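Local structure of tight junction protein ZO-3 (Homo sapiens, 3KFV) at residues T163-D168 against E282-I287; Q160-T163 against Q169-I172; I270-N273 against T278-Q281; T190-A195 against V216-I221. The protein is a MAGUK scaffold linking tight-junction transmembrane proteins such as claudins and occludin to the actin cytoskeleton, represented here by its SH3 and guanylate kinase-like region. All coordinates share one frame; numbering follows the deposited sequence.

Interaction 1. Residues T163-D168 against E282-I287; sequences TAEMPD and ELKAII
Lys-284 reaches across from one helix to meet two neighbours on the other segment, its ammonium group going to Glu-165 and its methylene chain to Met-166, which is present as selenomethionine. The salt bridge runs from Lys-284 NZ to Glu-165 OE2 at 2.9 Å. The amine comes to the syn side of that oxygen, 18° out of the carboxylate plane, and the two side chains approach from opposite directions. Glu-165 spans its share of the distance with a fully extended chain, CG lying anti to the backbone N (chi1 -179°). Its other oxygen, OE1, is hydrogen-bonded to the hydroxyl of Tyr-280, one turn before Lys-284, which should restrain the rotation of the carboxylate. Glu-165 belongs to the last turn of helix 155-165 and Met-166 is the first residue to leave it; Lys-284 lies on helix 278-290. The contact therefore joins two helices of the guanylate kinase-like domain, with the nearest CA atoms, those of Met-166 and Lys-284, still 10.8 Å apart, so that long side chains are needed to bridge them. The packed part is apolar: Met-166 CE touches Lys-284 CD at 3.7 Å, the terminal methyl of the selenoether chain lying against the lysine's methylenes, which also rest on Leu-162. A bend at chi3 (-67°) turns the lysine end from the selenomethionine toward the acid. The loose side is the exposed rim where the ion pair lies, both oxygens of Glu-165 being taken up there by Lys-284 and Tyr-280.

Interaction 2. Residues Q160-T163 against Q169-I172; sequences QKLT and QFEI
The helix-to-strand return of a beta-alpha-beta crossover brings Leu-162 and Thr-163 of helix 155-165 against Phe-170 at the start of strand 170-172, an outermost strand of the parallel sheet in the guanylate kinase-like domain. Leu-162 lies over one face of the Phe-170 ring. Its CB makes a CH-pi contact, 4.3 Å from the ring centroid and 16° off the normal, while CD2 comes down nearer the far end of the ring, 4.1 Å from Phe-170 CZ. Leucine suits this place because CB and CD2 both bear on one face of the ring, CB near its root at CG and CD2 near CZ. Thr-163 works beside the ring's root: its CG2 is 3.6 Å from Phe-170 CB and 3.4 Å from Phe-170 O, and the same methyl also lies 3.7 Å from Glu-171 CA. With chi1 at 46° the methyl lies anti to the carbonyl carbon and faces the strand, whereas OG1 turns back into the helix and hydrogen-bonds the carbonyl oxygen of Met-159. Threonine thus offers the strand an apolar branch and satisfies its hydroxyl locally. Ile-172 adds a looser edge, its CG1 4.3 Å from Thr-163 CG2. Helix 278-290 packs on Leu-162 through Tyr-280, Lys-284 and Ile-287, and strand 200-203 lies alongside strand 170-172, where Leu-202 touches Leu-162, Thr-163 and Phe-170.

Interaction 3. Residues I270-N273 against T278-Q281; sequences IPLN and TWYQ
This is a buried apolar contact between strand 268-272, at one border of the parallel sheet, and the first turn of helix 278-290, which follows it after a short loop; Leu-272 and Ile-270 carry it from the strand and Trp-279 from the helix. Leu-272 CD2 sits over the indole face, 3.8 Å from the centroid of the five-membered ring and 16° off its normal, a CH-pi contact. The opposite face is approached by the CB of the next helical residue, Tyr-280, so the indole is held between two aliphatic groups. Trp-279 places its CG between the backbone N and the carbonyl carbon (chi1 66°), which turns one indole face to Leu-272. Ile-270, two residues earlier and on the same strand, meets the root of the tryptophan instead: its CG2 is 3.8 Å from Trp-279 CB, and the two side chains cross at nearly a right angle. A broad indole suits a junction of several elements, for it also meets Phe-225 edge-to-face and touches Leu-236 and Ala-158. The whole is a strand-loop-helix unit whose helix packs on a parallel sheet, as in the P-loop NTPase-type alpha/beta fold to which guanylate kinases belong.

Interaction 4. Residues T190-A195 against V216-I221; sequences TVRVIA and VQYYPI
Tyr-218 carries the contact with Val-191 and Arg-192 of helix 188-196. Val-216 comes first in its segment, its carbonyl oxygen lying in the plane of the Tyr-218 ring at the edge. Gln-217 follows with positive phi (72°) and closes helix 207-215 in a Schellman motif, the turn that lets the chain leave the helix. Tyr-218 then points across to helix 188-196. Tyr-218 CD1 lies 4.0 Å from Val-191 CG1, the valine and tyrosine side chains sliding past each other in opposite directions, while its hydroxyl OH is 3.3 Å from Arg-192 CG, against the arginine's aliphatic part. The guanidinium plane stands 84° from the ring plane, so the two are not stacked; Arg-192 NE is salt-bridged to Asp-189 of its own helix, which helps place the guanidinium. Tyrosine suits a half-buried site, keeping its hydroxyl toward the exposed arginine and its ring toward valine. Within the guanylate kinase-like domain this loop leads from helix 207-215 into the sheet: the carbonyl oxygen of Tyr-219 accepts a hydrogen bond from Arg-146, its side chain reaches the SH3 part at Arg-8 of strand 5-9, Pro-220 leans on Leu-213, and Ile-221 begins strand 221-227 with backbone bonds to Pro-147 and Val-149.

How the interactions relate
Interactions 1, 2 and 3 involve helices 155-165 and 278-290; interaction 4 is nested in the chain between the segments of interaction 1, their centres about 17 Å apart. Interactions 1 and 2 have centres about 7 Å apart, share Thr-163 and meet where Ile-287 CD1 packs 4.1 Å from Phe-170 CE1. Interaction 3 is coupled to interaction 1 along helix 278-290, and also where Ile-286 CD1 lies 3.6 Å from Ile-270 CD1. Interaction 4 touches interaction 2 through Glu-171 CD and Ile-194 CG1, 3.9 Å apart. In this ligand-free fragment interactions 2 and 3 put helices on opposite border strands of the parallel sheet, 170-172 and 268-272, while interaction 4 lies at the loop into strand 221-227.

Interaction 1. Residues T163-D168 against E282-I287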
loop_
_atom_site.group_PDB
_atom_site.type_symbol
_atom_site.label_atom_id
_atom_site.label_comp_id
_atom_site.label_asym_id
_atom_site.label_seq_id
_atom_site.Cartn_x
_atom_site.Cartn_y
_atom_site.Cartn_z
ATOM N N THR A 163 16.037 -12.569 2.850
ATOM C CA THR A 163 17.223 -12.019 3.495
ATOM C C THR A 163 18.357 -13.040 3.549
ATOM O O THR A 163 19.534 -12.677 3.528
ATOM C CB THR A 163 16.913 -11.508 4.913
ATOM O OG1 THR A 163 16.124 -12.481 5.608
ATOM C CG2 THR A 163 16.135 -10.211 4.846
ATOM N N ALA A 164 17.997 -14.316 3.617
ATOM C CA ALA A 164 18.983 -15.380 3.696
ATOM C C ALA A 164 19.683 -15.534 2.355
ATOM O O ALA A 164 20.870 -15.852 2.288
ATOM C CB ALA A 164 18.317 -16.680 4.097
ATOM N N GLU A 165 18.933 -15.304 1.285
ATOM C CA GLU A 165 19.446 -15.493 -0.061
ATOM C C GLU A 165 20.140 -14.227 -0.551
ATOM O O GLU A 165 21.069 -14.290 -1.363
ATOM C CB GLU A 165 18.298 -15.874 -0.994
ATOM C CG GLU A 165 18.698 -16.133 -2.430
ATOM C CD GLU A 165 17.519 -16.550 -3.297
ATOM O OE1 GLU A 165 16.449 -16.864 -2.737
ATOM O OE2 GLU A 165 17.659 -16.567 -4.537
HETATM N N MSE A 166 19.696 -13.078 -0.042
HETATM C CA MSE A 166 20.152 -11.786 -0.543
HETATM C C MSE A 166 20.232 -10.725 0.551
HETATM O O MSE A 166 19.488 -9.746 0.529
HETATM C CB MSE A 166 19.224 -11.305 -1.657
HETATM C CG MSE A 166 19.181 -12.226 -2.867
HETATM SE SE MSE A 166 17.678 -11.855 -4.079
HETATM C CE MSE A 166 16.191 -12.432 -2.945
ATOM N N PRO A 167 21.169 -10.902 1.496
ATOM C CA PRO A 167 21.337 -10.010 2.649
ATOM C C PRO A 167 21.625 -8.576 2.225
ATOM O O PRO A 167 21.481 -7.657 3.028
ATOM C CB PRO A 167 22.577 -10.575 3.350
ATOM C CG PRO A 167 22.759 -11.942 2.802
ATOM C CD PRO A 167 22.243 -11.904 1.416
ATOM N N ASP A 168 22.040 -8.389 0.979
ATOM C CA ASP A 168 22.497 -7.080 0.519
ATOM C C ASP A 168 21.366 -6.250 -0.074
ATOM O O ASP A 168 21.543 -5.064 -0.376
ATOM C CB ASP A 168 23.650 -7.223 -0.490
ATOM C CG ASP A 168 23.278 -8.078 -1.707
ATOM O OD1 ASP A 168 22.831 -9.243 -1.526
ATOM O OD2 ASP A 168 23.460 -7.584 -2.849
ATOM N N GLU A 282 8.047 -16.356 -8.519
ATOM C CA GLU A 282 7.158 -15.265 -8.903
ATOM C C GLU A 282 7.296 -14.082 -7.952
ATOM O O GLU A 282 7.307 -12.929 -8.383
ATOM C CB GLU A 282 5.708 -15.749 -8.979
ATOM C CG GLU A 282 5.296 -16.170 -10.388
ATOM C CD GLU A 282 4.153 -17.186 -10.420
ATOM O OE1 GLU A 282 3.126 -16.980 -9.730
ATOM O OE2 GLU A 282 4.281 -18.187 -11.162
ATOM N N LEU A 283 7.418 -14.365 -6.660
ATOM C CA LEU A 283 7.603 -13.296 -5.688
ATOM C C LEU A 283 8.784 -12.433 -6.090
ATOM O O LEU A 283 8.636 -11.234 -6.299
ATOM C CB LEU A 283 7.808 -13.855 -4.279
ATOM C CG LEU A 283 8.129 -12.848 -3.167
ATOM C CD1 LEU A 283 7.139 -11.689 -3.137
ATOM C CD2 LEU A 283 8.187 -13.532 -1.809
ATOM N N LYS A 284 9.954 -13.053 -6.216
ATOM C CA LYS A 284 11.190 -12.321 -6.481
ATOM C C LYS A 284 11.107 -11.490 -7.755
ATOM O O LYS A 284 11.608 -10.371 -7.810
ATOM C CB LYS A 284 12.383 -13.276 -6.535
ATOM C CG LYS A 284 12.886 -13.712 -5.168
ATOM C CD LYS A 284 14.210 -14.451 -5.275
ATOM C CE LYS A 284 14.048 -15.785 -5.980
ATOM N NZ LYS A 284 15.353 -16.454 -6.214
ATOM N N ALA A 285 10.459 -12.044 -8.775
ATOM C CA ALA A 285 10.290 -11.349 -10.045
ATOM C C ALA A 285 9.361 -10.141 -9.882
ATOM O O ALA A 285 9.590 -9.077 -10.463
ATOM C CB ALA A 285 9.752 -12.306 -11.096
ATOM N N ILE A 286 8.317 -10.312 -9.078
ATOM C CA ILE A 286 7.353 -9.251 -8.849
ATOM C C ILE A 286 7.947 -8.067 -8.081
ATOM O O ILE A 286 7.592 -6.915 -8.332
ATOM C CB ILE A 286 6.101 -9.787 -8.137
ATOM C CG1 ILE A 286 5.234 -10.562 -9.132
ATOM C CG2 ILE A 286 5.314 -8.657 -7.490
ATOM C CD1 ILE A 286 4.040 -11.233 -8.510
ATOM N N ILE A 287 8.856 -8.338 -7.152
ATOM C CA ILE A 287 9.499 -7.260 -6.414
ATOM C C ILE A 287 10.411 -6.432 -7.327
ATOM O O ILE A 287 10.357 -5.205 -7.327
ATOM C CB ILE A 287 10.317 -7.797 -5.235
ATOM C CG1 ILE A 287 9.408 -8.512 -4.238
ATOM C CG2 ILE A 287 11.076 -6.671 -4.555
ATOM C CD1 ILE A 287 10.162 -9.165 -3.084
#

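Interaction 2. Residues Q160-T163 against Q169-I172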
loop_
_atom_site.group_PDB
_atom_site.type_symbol
_atom_site.label_atom_id
_atom_site.label_comp_id
_atom_site.label_asym_id
_atom_site.label_seq_id
_atom_site.Cartn_x
_atom_site.Cartn_y
_atom_site.Cartn_z
ATOM N N GLN A 160 12.270 -14.663 5.505
ATOM C CA GLN A 160 13.505 -15.319 5.910
ATOM C C GLN A 160 14.300 -15.734 4.682
ATOM O O GLN A 160 15.505 -15.505 4.606
ATOM C CB GLN A 160 13.221 -16.535 6.798
ATOM N N LYS A 161 13.617 -16.336 3.715
ATOM C CA LYS A 161 14.272 -16.794 2.497
ATOM C C LYS A 161 14.893 -15.645 1.706
ATOM O O LYS A 161 15.962 -15.802 1.107
ATOM C CB LYS A 161 13.301 -17.581 1.615
ATOM C CG LYS A 161 13.002 -18.987 2.111
ATOM C CD LYS A 161 12.650 -19.908 0.948
ATOM C CE LYS A 161 12.546 -21.360 1.398
ATOM N NZ LYS A 161 13.780 -21.806 2.103
ATOM N N LEU A 162 14.224 -14.493 1.708
ATOM C CA LEU A 162 14.711 -13.329 0.972
ATOM C C LEU A 162 16.011 -12.777 1.539
ATOM O O LEU A 162 16.969 -12.530 0.802
ATOM C CB LEU A 162 13.661 -12.223 0.954
ATOM C CG LEU A 162 12.507 -12.433 -0.018
ATOM C CD1 LEU A 162 11.453 -11.355 0.179
ATOM C CD2 LEU A 162 13.022 -12.465 -1.448
ATOM N N THR A 163 16.037 -12.569 2.850
ATOM C CA THR A 163 17.223 -12.019 3.495
ATOM C C THR A 163 18.357 -13.040 3.549
ATOM O O THR A 163 19.534 -12.677 3.528
ATOM C CB THR A 163 16.913 -11.508 4.913
ATOM O OG1 THR A 163 16.124 -12.481 5.608
ATOM C CG2 THR A 163 16.135 -10.211 4.846
ATOM N N GLN A 169 20.200 -6.874 -0.228
ATOM C CA GLN A 169 19.069 -6.215 -0.870
ATOM C C GLN A 169 17.819 -6.237 -0.018
ATOM O O GLN A 169 16.816 -5.629 -0.379
ATOM C CB GLN A 169 18.757 -6.886 -2.197
ATOM C CG GLN A 169 19.979 -7.245 -2.989
ATOM C CD GLN A 169 19.726 -7.138 -4.461
ATOM O OE1 GLN A 169 18.971 -6.265 -4.910
ATOM N NE2 GLN A 169 20.354 -8.022 -5.236
ATOM N N PHE A 170 17.884 -6.950 1.102
ATOM C CA PHE A 170 16.727 -7.136 1.965
ATOM C C PHE A 170 17.129 -7.136 3.427
ATOM O O PHE A 170 18.153 -7.696 3.802
ATOM C CB PHE A 170 16.022 -8.460 1.651
ATOM C CG PHE A 170 15.396 -8.511 0.288
ATOM C CD1 PHE A 170 14.158 -7.934 0.057
ATOM C CD2 PHE A 170 16.035 -9.150 -0.761
ATOM C CE1 PHE A 170 13.574 -7.986 -1.199
ATOM C CE2 PHE A 170 15.457 -9.208 -2.015
ATOM C CZ PHE A 170 14.224 -8.626 -2.234
ATOM N N GLU A 171 16.308 -6.500 4.251
ATOM C CA GLU A 171 16.429 -6.611 5.691
ATOM C C GLU A 171 15.029 -6.605 6.264
ATOM O O GLU A 171 14.183 -5.837 5.818
ATOM C CB GLU A 171 17.239 -5.453 6.277
ATOM C CG GLU A 171 17.421 -5.569 7.782
ATOM C CD GLU A 171 18.303 -4.482 8.373
ATOM O OE1 GLU A 171 18.081 -4.120 9.554
ATOM O OE2 GLU A 171 19.216 -3.995 7.664
ATOM N N ILE A 172 14.776 -7.467 7.241
ATOM C CA ILE A 172 13.489 -7.461 7.918
ATOM C C ILE A 172 13.386 -6.251 8.841
ATOM O O ILE A 172 14.266 -6.016 9.667
ATOM C CB ILE A 172 13.270 -8.746 8.728
ATOM C CG1 ILE A 172 13.064 -9.928 7.788
ATOM C CG2 ILE A 172 12.075 -8.595 9.647
ATOM C CD1 ILE A 172 12.933 -11.242 8.498
#

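Interaction 3. Residues I270-N273 against T278-Q281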
loop_
_atom_site.group_PDB
_atom_site.type_symbol
_atom_site.label_atom_id
_atom_site.label_comp_id
_atom_site.label_asym_id
_atom_site.label_seq_id
_atom_site.Cartn_x
_atom_site.Cartn_y
_atom_site.Cartn_z
ATOM N N ILE A 270 -0.472 -13.933 -5.314
ATOM C CA ILE A 270 0.232 -15.093 -5.844
ATOM C C ILE A 270 -0.355 -16.350 -5.236
ATOM O O ILE A 270 -0.421 -16.474 -4.016
ATOM C CB ILE A 270 1.747 -15.038 -5.527
ATOM C CG1 ILE A 270 2.410 -13.868 -6.260
ATOM C CG2 ILE A 270 2.421 -16.356 -5.888
ATOM C CD1 ILE A 270 3.888 -13.718 -5.965
ATOM N N PRO A 271 -0.790 -17.286 -6.086
ATOM C CA PRO A 271 -1.411 -18.533 -5.636
ATOM C C PRO A 271 -0.385 -19.490 -5.045
ATOM O O PRO A 271 0.600 -19.823 -5.709
ATOM C CB PRO A 271 -1.972 -19.139 -6.931
ATOM C CG PRO A 271 -1.874 -18.065 -7.963
ATOM C CD PRO A 271 -0.732 -17.204 -7.552
ATOM N N LEU A 272 -0.609 -19.912 -3.804
ATOM C CA LEU A 272 0.161 -21.001 -3.226
ATOM C C LEU A 272 -0.453 -22.290 -3.759
ATOM O O LEU A 272 -1.564 -22.669 -3.369
ATOM C CB LEU A 272 0.083 -20.974 -1.703
ATOM C CG LEU A 272 0.609 -19.749 -0.960
ATOM C CD1 LEU A 272 0.332 -19.892 0.521
ATOM C CD2 LEU A 272 2.094 -19.541 -1.209
ATOM N N ASN A 273 0.255 -22.952 -4.666
ATOM C CA ASN A 273 -0.290 -24.136 -5.317
ATOM C C ASN A 273 0.655 -25.326 -5.232
ATOM O O ASN A 273 1.032 -25.902 -6.254
ATOM C CB ASN A 273 -0.632 -23.829 -6.778
ATOM N N THR A 278 7.867 -22.274 -6.778
ATOM C CA THR A 278 7.244 -21.425 -7.786
ATOM C C THR A 278 6.755 -20.079 -7.231
ATOM O O THR A 278 7.113 -19.026 -7.762
ATOM C CB THR A 278 6.136 -22.183 -8.561
ATOM O OG1 THR A 278 6.749 -23.116 -9.461
ATOM C CG2 THR A 278 5.278 -21.222 -9.365
ATOM N N TRP A 279 5.961 -20.104 -6.163
ATOM C CA TRP A 279 5.444 -18.859 -5.584
ATOM C C TRP A 279 6.570 -17.930 -5.144
ATOM O O TRP A 279 6.443 -16.709 -5.216
ATOM C CB TRP A 279 4.511 -19.136 -4.404
ATOM C CG TRP A 279 5.180 -19.764 -3.211
ATOM C CD1 TRP A 279 5.221 -21.092 -2.902
ATOM C CD2 TRP A 279 5.890 -19.088 -2.164
ATOM N NE1 TRP A 279 5.912 -21.286 -1.731
ATOM C CE2 TRP A 279 6.332 -20.072 -1.255
ATOM C CE3 TRP A 279 6.196 -17.746 -1.905
ATOM C CZ2 TRP A 279 7.064 -19.758 -0.106
ATOM C CZ3 TRP A 279 6.925 -17.436 -0.761
ATOM C CH2 TRP A 279 7.350 -18.439 0.121
ATOM N N TYR A 280 7.666 -18.523 -4.685
ATOM C CA TYR A 280 8.831 -17.771 -4.255
ATOM C C TYR A 280 9.536 -17.141 -5.453
ATOM O O TYR A 280 10.037 -16.020 -5.368
ATOM C CB TYR A 280 9.795 -18.681 -3.497
ATOM C CG TYR A 280 10.997 -17.955 -2.947
ATOM C CD1 TYR A 280 10.874 -17.103 -1.857
ATOM C CD2 TYR A 280 12.256 -18.119 -3.516
ATOM C CE1 TYR A 280 11.967 -16.433 -1.350
ATOM C CE2 TYR A 280 13.355 -17.453 -3.018
ATOM C CZ TYR A 280 13.206 -16.611 -1.933
ATOM O OH TYR A 280 14.295 -15.937 -1.427
ATOM N N GLN A 281 9.572 -17.873 -6.565
ATOM C CA GLN A 281 10.141 -17.365 -7.812
ATOM C C GLN A 281 9.349 -16.161 -8.324
ATOM O O GLN A 281 9.908 -15.079 -8.537
ATOM C CB GLN A 281 10.173 -18.461 -8.878
ATOM C CG GLN A 281 11.130 -19.613 -8.572
ATOM C CD GLN A 281 12.590 -19.186 -8.565
ATOM O OE1 GLN A 281 13.245 -19.191 -7.521
ATOM N NE2 GLN A 281 13.102 -18.809 -9.730
#

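Interaction 4. Residues T190-A195 against V216-I221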
loop_
_atom_site.group_PDB
_atom_site.type_symbol
_atom_site.label_atom_id
_atom_site.label_comp_id
_atom_site.label_asym_id
_atom_site.label_seq_id
_atom_site.Cartn_x
_atom_site.Cartn_y
_atom_site.Cartn_z
ATOM N N THR A 190 12.234 3.123 11.281
ATOM C CA THR A 190 12.812 1.803 11.093
ATOM C C THR A 190 12.943 1.532 9.606
ATOM O O THR A 190 14.003 1.103 9.136
ATOM C CB THR A 190 11.972 0.705 11.744
ATOM O OG1 THR A 190 12.047 0.838 13.165
ATOM C CG2 THR A 190 12.506 -0.657 11.362
ATOM N N VAL A 191 11.864 1.805 8.873
ATOM C CA VAL A 191 11.821 1.584 7.432
ATOM C C VAL A 191 12.787 2.521 6.716
ATOM O O VAL A 191 13.547 2.094 5.849
ATOM C CB VAL A 191 10.399 1.779 6.875
ATOM C CG1 VAL A 191 10.354 1.439 5.394
ATOM C CG2 VAL A 191 9.411 0.922 7.651
ATOM N N ARG A 192 12.762 3.796 7.094
ATOM C CA ARG A 192 13.670 4.786 6.521
ATOM C C ARG A 192 15.144 4.376 6.649
ATOM O O ARG A 192 15.917 4.490 5.701
ATOM C CB ARG A 192 13.466 6.147 7.185
ATOM C CG ARG A 192 13.938 7.320 6.343
ATOM C CD ARG A 192 14.186 8.554 7.188
ATOM N NE ARG A 192 13.396 8.555 8.415
ATOM C CZ ARG A 192 12.185 9.096 8.539
ATOM N NH1 ARG A 192 11.601 9.685 7.504
ATOM N NH2 ARG A 192 11.559 9.047 9.707
ATOM N N VAL A 193 15.536 3.918 7.831
ATOM C CA VAL A 193 16.924 3.533 8.061
ATOM C C VAL A 193 17.351 2.413 7.107
ATOM O O VAL A 193 18.470 2.436 6.585
ATOM C CB VAL A 193 17.179 3.150 9.544
ATOM C CG1 VAL A 193 18.307 2.148 9.668
ATOM C CG2 VAL A 193 17.481 4.391 10.359
ATOM N N ILE A 194 16.451 1.458 6.862
ATOM C CA ILE A 194 16.741 0.322 5.982
ATOM C C ILE A 194 16.807 0.729 4.510
ATOM O O ILE A 194 17.648 0.234 3.759
ATOM C CB ILE A 194 15.693 -0.795 6.135
ATOM C CG1 ILE A 194 15.905 -1.553 7.446
ATOM C CG2 ILE A 194 15.753 -1.748 4.956
ATOM C CD1 ILE A 194 14.701 -2.370 7.879
ATOM N N ALA A 195 15.920 1.626 4.095
ATOM C CA ALA A 195 15.947 2.125 2.727
ATOM C C ALA A 195 17.206 2.959 2.454
ATOM O O ALA A 195 17.635 3.098 1.307
ATOM C CB ALA A 195 14.692 2.927 2.426
ATOM N N VAL A 216 2.325 8.531 3.304
ATOM C CA VAL A 216 3.592 9.258 3.311
ATOM C C VAL A 216 4.410 8.946 2.061
ATOM O O VAL A 216 5.546 9.386 1.934
ATOM C CB VAL A 216 4.442 8.959 4.567
ATOM C CG1 VAL A 216 3.677 9.342 5.824
ATOM C CG2 VAL A 216 4.856 7.494 4.599
ATOM N N GLN A 217 3.829 8.170 1.152
ATOM C CA GLN A 217 4.407 7.969 -0.175
ATOM C C GLN A 217 5.664 7.091 -0.205
ATOM O O GLN A 217 6.538 7.254 -1.057
ATOM C CB GLN A 217 4.654 9.318 -0.852
ATOM C CG GLN A 217 3.380 10.133 -1.001
ATOM C CD GLN A 217 3.557 11.347 -1.885
ATOM O OE1 GLN A 217 3.067 11.372 -3.017
ATOM N NE2 GLN A 217 4.259 12.365 -1.378
ATOM N N TYR A 218 5.735 6.156 0.737
ATOM C CA TYR A 218 6.721 5.092 0.699
ATOM C C TYR A 218 6.212 3.994 -0.219
ATOM O O TYR A 218 6.980 3.162 -0.688
ATOM C CB TYR A 218 6.948 4.541 2.101
ATOM C CG TYR A 218 8.002 5.295 2.871
ATOM C CD1 TYR A 218 9.088 4.633 3.420
ATOM C CD2 TYR A 218 7.925 6.672 3.026
ATOM C CE1 TYR A 218 10.064 5.319 4.116
ATOM C CE2 TYR A 218 8.897 7.371 3.727
ATOM C CZ TYR A 218 9.966 6.688 4.270
ATOM O OH TYR A 218 10.946 7.365 4.968
ATOM N N TYR A 219 4.904 4.014 -0.463
ATOM C CA TYR A 219 4.228 3.100 -1.387
ATOM C C TYR A 219 4.830 1.708 -1.441
ATOM O O TYR A 219 5.491 1.350 -2.420
ATOM C CB TYR A 219 4.163 3.690 -2.798
ATOM C CG TYR A 219 3.265 4.896 -2.896
ATOM C CD1 TYR A 219 1.893 4.788 -2.676
ATOM C CD2 TYR A 219 3.784 6.143 -3.196
ATOM C CE1 TYR A 219 1.070 5.884 -2.758
ATOM C CE2 TYR A 219 2.963 7.249 -3.282
ATOM C CZ TYR A 219 1.610 7.113 -3.063
ATOM O OH TYR A 219 0.807 8.225 -3.156
ATOM N N PRO A 220 4.573 0.903 -0.399
ATOM C CA PRO A 220 5.160 -0.436 -0.337
ATOM C C PRO A 220 4.728 -1.229 -1.553
ATOM O O PRO A 220 3.724 -0.887 -2.179
ATOM C CB PRO A 220 4.515 -1.055 0.909
ATOM C CG PRO A 220 3.835 0.058 1.626
ATOM C CD PRO A 220 3.530 1.107 0.618
ATOM N N ILE A 221 5.484 -2.263 -1.895
ATOM C CA ILE A 221 4.978 -3.283 -2.793
ATOM C C ILE A 221 4.240 -4.273 -1.899
ATOM O O ILE A 221 4.824 -4.833 -0.974
ATOM C CB ILE A 221 6.116 -3.978 -3.562
ATOM C CG1 ILE A 221 6.852 -2.967 -4.444
ATOM C CG2 ILE A 221 5.577 -5.133 -4.392
ATOM C CD1 ILE A 221 8.139 -3.493 -5.044
#